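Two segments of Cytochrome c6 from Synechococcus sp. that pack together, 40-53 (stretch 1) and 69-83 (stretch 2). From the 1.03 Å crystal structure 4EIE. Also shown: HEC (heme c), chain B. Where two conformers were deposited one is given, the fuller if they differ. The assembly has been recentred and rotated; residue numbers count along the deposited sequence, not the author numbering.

Stretch 1, residues 40-53: GYTSVEAIANLVTQ
Stretch 2, residues 69-83: EIQAVSQYVLQQSQT

Stretch 1 enters from a loop and becomes helical at Val-44; stretch 2 enters already helical at Glu-69, and Thr-83 at its end is outside the helix. The helix axes approach to 8.5 Å with 124° between their N-to-C directions, so the chains run obliquely antiparallel, in register where Ala-48 CA lies 5.5 Å from Ser-74 CA. Gly-40 (phi/psi 80/15) closes a preceding helix in a Schellman motif. Tyr-41 (-86/73) and Thr-42 (-129/17) lead to Ser-43 (-145/157, chi1 p), which caps the next, its OG accepting from Ala-46 N at 2.9 Å. Phi/psi stays near -62/-44 from Val-44 to Thr-52 and near -63/-43 from Glu-69 to Ser-81.

The backbones come nearest at two small residues, Ala-48 and Ser-74. The Ser-74 side chain (m) is a knob among Val-44, Ile-47, Ala-48 and Val-51, its OG 3.2 Å from Ala-48 CA. This hydroxyl donates within its own helix, to Ile-70 O at 2.8 Å, and so enters an apolar hollow with its proton satisfied. In return, Val-44 (t) plugs the hole formed by Gln-71, Ser-74, Gln-75 and Leu-78, with CG2 3.8 Å from Leu-78 CD2.

On one side of this centre, Ile-70 (m, t) places CG2 3.9 Å from both Ala-48 CB and Val-51 CG1. Toward the other end, Ile-47 (m, t) extends CD1 to 3.8 Å from Leu-78 CB and 4.1 Å from Val-77 CG1. Leu-78 (t, p) carries CD1 to the loop, 3.5 Å from Thr-42 C.

No direct hydrogen bond joins the stretches; the contact, burying 632 Å², rests on shape. One water links them, within hydrogen-bonding distance of three acceptors, Tyr-41 O (2.8 Å), Ser-81 OG (2.7 Å) and Gln-82 OE1 (3.0 Å); its two protons can serve two at a time. Heme c adjoins both helices: its CMB methyl lies 3.5 Å from Val-51 CG2.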

# COMPACT_ATOMS: atom_id res chain seq x y z
N GLY A 40 5.19 -3.96 -10.49
CA GLY A 40 6.25 -4.59 -9.73
C GLY A 40 6.13 -4.51 -8.24
O GLY A 40 7.11 -4.79 -7.52
N TYR A 41 4.96 -4.16 -7.71
CA TYR A 41 4.75 -4.14 -6.26
C TYR A 41 4.35 -5.53 -5.80
O TYR A 41 3.22 -5.83 -5.42
CB TYR A 41 3.65 -3.10 -5.93
CG TYR A 41 4.11 -1.71 -6.20
CD1 TYR A 41 5.07 -1.13 -5.39
CD2 TYR A 41 3.65 -0.95 -7.26
CE1 TYR A 41 5.54 0.14 -5.62
CE2 TYR A 41 4.15 0.30 -7.52
CZ TYR A 41 5.11 0.83 -6.71
OH TYR A 41 5.61 2.08 -6.98
N THR A 42 5.36 -6.39 -5.81
CA THR A 42 5.22 -7.82 -5.60
C THR A 42 6.19 -8.31 -4.51
O THR A 42 6.38 -9.52 -4.35
CB THR A 42 5.44 -8.57 -6.90
OG1 THR A 42 6.77 -8.26 -7.34
CG2 THR A 42 4.44 -8.22 -7.95
N SER A 43 6.70 -7.38 -3.70
CA SER A 43 7.53 -7.66 -2.55
C SER A 43 7.21 -6.66 -1.48
O SER A 43 6.74 -5.56 -1.73
CB SER A 43 9.01 -7.60 -2.90
OG SER A 43 9.36 -6.25 -3.15
N VAL A 44 7.51 -7.05 -0.24
CA VAL A 44 7.35 -6.14 0.87
C VAL A 44 8.26 -4.92 0.63
O VAL A 44 7.80 -3.79 0.86
CB VAL A 44 7.70 -6.81 2.18
CG1 VAL A 44 7.67 -5.80 3.34
CG2 VAL A 44 6.73 -7.96 2.47
N GLU A 45 9.46 -5.12 0.20
CA GLU A 45 10.39 -4.03 0.04
C GLU A 45 9.92 -3.03 -1.01
O GLU A 45 10.04 -1.83 -0.78
CB GLU A 45 11.73 -4.60 -0.37
CG GLU A 45 12.80 -3.63 -0.65
N ALA A 46 9.38 -3.49 -2.13
CA ALA A 46 8.91 -2.57 -3.15
C ALA A 46 7.80 -1.69 -2.60
O ALA A 46 7.75 -0.48 -2.84
CB ALA A 46 8.43 -3.35 -4.37
N ILE A 47 6.87 -2.30 -1.90
CA ILE A 47 5.77 -1.56 -1.32
C ILE A 47 6.21 -0.59 -0.24
O ILE A 47 5.82 0.56 -0.22
CB ILE A 47 4.67 -2.53 -0.82
CG1 ILE A 47 4.07 -3.31 -1.98
CG2 ILE A 47 3.57 -1.79 -0.06
CD1 ILE A 47 3.35 -4.58 -1.58
N ALA A 48 7.09 -1.08 0.65
CA ALA A 48 7.60 -0.25 1.72
C ALA A 48 8.34 0.95 1.18
O ALA A 48 8.24 2.04 1.72
CB ALA A 48 8.51 -1.07 2.65
N ASN A 49 9.10 0.77 0.10
CA ASN A 49 9.83 1.92 -0.47
C ASN A 49 8.86 2.99 -0.91
O ASN A 49 9.10 4.19 -0.69
CB ASN A 49 10.71 1.48 -1.62
CG ASN A 49 11.96 0.73 -1.17
OD1 ASN A 49 12.34 0.81 -0.02
ND2 ASN A 49 12.59 0.04 -2.11
N LEU A 50 7.78 2.62 -1.58
CA LEU A 50 6.76 3.57 -2.03
C LEU A 50 6.09 4.23 -0.84
O LEU A 50 5.89 5.44 -0.82
CB LEU A 50 5.76 2.91 -2.90
CG LEU A 50 4.57 3.78 -3.33
CD1 LEU A 50 4.98 5.05 -4.03
CD2 LEU A 50 3.60 3.00 -4.13
N VAL A 51 5.67 3.44 0.15
CA VAL A 51 4.98 4.03 1.30
C VAL A 51 5.88 5.02 1.97
O VAL A 51 5.45 6.08 2.42
CB VAL A 51 4.55 2.90 2.25
CG1 VAL A 51 4.05 3.47 3.54
CG2 VAL A 51 3.41 2.07 1.59
N THR A 52 7.17 4.70 2.12
CA THR A 52 8.10 5.56 2.82
C THR A 52 8.27 6.90 2.08
O THR A 52 8.24 7.97 2.69
CB THR A 52 9.44 4.85 3.00
OG1 THR A 52 9.23 3.63 3.69
CG2 THR A 52 10.40 5.68 3.80
N GLN A 53 8.53 6.81 0.77
CA GLN A 53 8.92 7.97 -0.00
C GLN A 53 7.78 8.76 -0.63
O GLN A 53 7.96 9.93 -0.96
CB GLN A 53 9.94 7.61 -1.03
CG GLN A 53 10.47 8.79 -1.78
CD GLN A 53 11.60 8.48 -2.65
OE1 GLN A 53 12.00 7.33 -2.77
NE2 GLN A 53 12.13 9.49 -3.26
N GLU A 69 5.77 0.04 11.41
CA GLU A 69 4.41 0.20 10.89
C GLU A 69 4.41 0.09 9.36
O GLU A 69 3.52 -0.50 8.78
CB GLU A 69 3.83 1.55 11.28
CG GLU A 69 3.40 1.61 12.75
CD GLU A 69 2.99 3.01 13.18
OE1 GLU A 69 3.74 3.98 12.93
OE2 GLU A 69 1.90 3.15 13.80
N ILE A 70 5.39 0.69 8.71
CA ILE A 70 5.50 0.61 7.26
C ILE A 70 5.70 -0.83 6.80
O ILE A 70 5.07 -1.28 5.87
CB ILE A 70 6.56 1.58 6.74
CG1 ILE A 70 6.14 3.02 6.98
CG2 ILE A 70 6.84 1.29 5.27
CD1 ILE A 70 7.18 4.07 6.68
N GLN A 71 6.53 -1.58 7.52
CA GLN A 71 6.69 -2.99 7.18
C GLN A 71 5.38 -3.73 7.35
O GLN A 71 5.04 -4.55 6.49
CB GLN A 71 7.78 -3.66 8.02
CG GLN A 71 9.16 -3.18 7.75
CD GLN A 71 9.66 -3.53 6.38
OE1 GLN A 71 10.01 -2.64 5.59
NE2 GLN A 71 9.63 -4.79 6.05
N ALA A 72 4.67 -3.48 8.45
CA ALA A 72 3.47 -4.22 8.68
C ALA A 72 2.39 -3.94 7.63
O ALA A 72 1.75 -4.85 7.13
CB ALA A 72 2.93 -3.93 10.08
N VAL A 73 2.19 -2.67 7.31
CA VAL A 73 1.16 -2.34 6.32
C VAL A 73 1.58 -2.86 4.93
O VAL A 73 0.74 -3.24 4.13
CB VAL A 73 0.79 -0.86 6.33
CG1 VAL A 73 1.86 0.05 5.70
CG2 VAL A 73 -0.55 -0.65 5.65
N SER A 74 2.88 -2.86 4.65
CA SER A 74 3.36 -3.32 3.38
C SER A 74 3.12 -4.81 3.21
O SER A 74 2.73 -5.26 2.14
CB SER A 74 4.84 -2.97 3.19
OG SER A 74 5.01 -1.55 3.12
N GLN A 75 3.36 -5.58 4.26
CA GLN A 75 3.04 -7.00 4.24
C GLN A 75 1.55 -7.20 4.04
O GLN A 75 1.12 -8.06 3.25
CB GLN A 75 3.50 -7.66 5.52
CG GLN A 75 3.07 -9.12 5.67
CD GLN A 75 3.63 -10.01 4.58
OE1 GLN A 75 4.83 -10.01 4.32
NE2 GLN A 75 2.75 -10.83 3.99
N TYR A 76 0.71 -6.44 4.74
CA TYR A 76 -0.75 -6.57 4.56
C TYR A 76 -1.13 -6.33 3.11
O TYR A 76 -1.87 -7.10 2.50
CB TYR A 76 -1.45 -5.60 5.49
CG TYR A 76 -2.93 -5.55 5.28
CD1 TYR A 76 -3.74 -6.61 5.73
CD2 TYR A 76 -3.54 -4.47 4.69
CE1 TYR A 76 -5.12 -6.59 5.56
CE2 TYR A 76 -4.95 -4.46 4.48
CZ TYR A 76 -5.68 -5.51 4.95
OH TYR A 76 -7.05 -5.50 4.79
N VAL A 77 -0.63 -5.24 2.52
CA VAL A 77 -0.94 -4.94 1.15
C VAL A 77 -0.45 -6.01 0.20
O VAL A 77 -1.14 -6.38 -0.75
CB VAL A 77 -0.40 -3.55 0.77
CG1 VAL A 77 -0.46 -3.29 -0.73
CG2 VAL A 77 -1.18 -2.49 1.50
N LEU A 78 0.75 -6.51 0.45
CA LEU A 78 1.28 -7.59 -0.40
C LEU A 78 0.35 -8.79 -0.39
O LEU A 78 -0.07 -9.32 -1.43
CB LEU A 78 2.68 -8.00 0.02
CG LEU A 78 3.29 -9.11 -0.85
CD1 LEU A 78 3.47 -8.66 -2.26
CD2 LEU A 78 4.66 -9.52 -0.28
N GLN A 79 -0.01 -9.25 0.80
CA GLN A 79 -0.84 -10.43 0.92
C GLN A 79 -2.20 -10.22 0.29
O GLN A 79 -2.70 -11.08 -0.44
CB GLN A 79 -0.77 -11.08 2.29
CG GLN A 79 -1.39 -10.27 3.34
CD GLN A 79 -1.04 -10.77 4.74
OE1 GLN A 79 0.11 -11.15 5.01
NE2 GLN A 79 -2.05 -10.81 5.63
N GLN A 80 -2.81 -9.06 0.53
CA GLN A 80 -4.13 -8.77 -0.03
C GLN A 80 -4.07 -8.70 -1.57
O GLN A 80 -4.95 -9.22 -2.27
CB GLN A 80 -4.69 -7.46 0.56
CG GLN A 80 -5.02 -7.52 2.03
CD GLN A 80 -6.22 -8.31 2.33
OE1 GLN A 80 -6.12 -9.44 2.73
NE2 GLN A 80 -7.36 -7.67 2.25
N SER A 81 -3.06 -8.05 -2.09
CA SER A 81 -2.96 -7.85 -3.53
C SER A 81 -2.79 -9.17 -4.26
O SER A 81 -3.27 -9.34 -5.36
CB SER A 81 -1.77 -6.94 -3.88
OG SER A 81 -0.51 -7.48 -3.62
N GLN A 82 -2.08 -10.11 -3.62
CA GLN A 82 -1.63 -11.34 -4.28
C GLN A 82 -2.80 -12.25 -4.30
O GLN A 82 -2.78 -13.19 -5.08
CB GLN A 82 -0.43 -12.02 -3.59
CG GLN A 82 0.90 -11.27 -3.68
CD GLN A 82 1.66 -11.65 -4.89
OE1 GLN A 82 2.20 -10.79 -5.62
NE2 GLN A 82 1.79 -12.94 -5.09
N THR A 83 -3.79 -12.02 -3.44
CA THR A 83 -4.96 -12.84 -3.25
C THR A 83 -6.27 -12.03 -3.56
O THR A 83 -7.37 -12.45 -3.16
CB THR A 83 -4.99 -13.37 -1.79
OG1 THR A 83 -5.11 -12.29 -0.86
CG2 THR A 83 -3.73 -14.20 -1.44
FE HEC B . -1.30 4.86 -2.15
CHA HEC B . -0.24 4.20 -5.29
CHB HEC B . 0.02 1.91 -1.07
CHC HEC B . -2.03 5.69 1.07
CHD HEC B . -2.94 7.59 -3.27
NA HEC B . -0.37 3.35 -3.03
C1A HEC B . -0.05 3.22 -4.36
C2A HEC B . 0.57 1.96 -4.61
C3A HEC B . 0.66 1.31 -3.42
C4A HEC B . 0.09 2.19 -2.44
CMA HEC B . 1.27 -0.03 -3.12
CAA HEC B . 1.01 1.46 -5.97
CBA HEC B . -0.18 0.85 -6.72
CGA HEC B . 0.10 0.47 -8.14
O1A HEC B . 1.12 0.85 -8.73
O2A HEC B . -0.77 -0.23 -8.79
NB HEC B . -1.03 4.01 -0.37
C1B HEC B . -0.49 2.79 -0.12
C2B HEC B . -0.46 2.51 1.30
C3B HEC B . -0.95 3.61 1.90
C4B HEC B . -1.33 4.53 0.85
CMB HEC B . -0.02 1.23 1.92
CAB HEC B . -1.15 3.92 3.39
CBB HEC B . 0.11 3.97 4.16
NC HEC B . -2.29 6.36 -1.30
C1C HEC B . -2.57 6.48 0.03
C2C HEC B . -3.52 7.54 0.25
C3C HEC B . -3.80 8.06 -0.96
C4C HEC B . -3.00 7.34 -1.93
CMC HEC B . -4.16 7.82 1.60
CAC HEC B . -4.79 9.15 -1.33
CBC HEC B . -4.57 10.42 -0.65
ND HEC B . -1.53 5.74 -3.92
C1D HEC B . -2.17 6.92 -4.20
C2D HEC B . -1.94 7.36 -5.51
C3D HEC B . -1.09 6.42 -6.09
C4D HEC B . -0.90 5.41 -5.11
CMD HEC B . -2.45 8.63 -6.14
CAD HEC B . -0.47 6.48 -7.45
CBD HEC B . 0.95 7.03 -7.36
CGD HEC B . 1.49 7.21 -8.76
O1D HEC B . 1.40 8.28 -9.34
O2D HEC B . 1.91 6.25 -9.36
O HOH W 1 1.36 -7.94 -5.53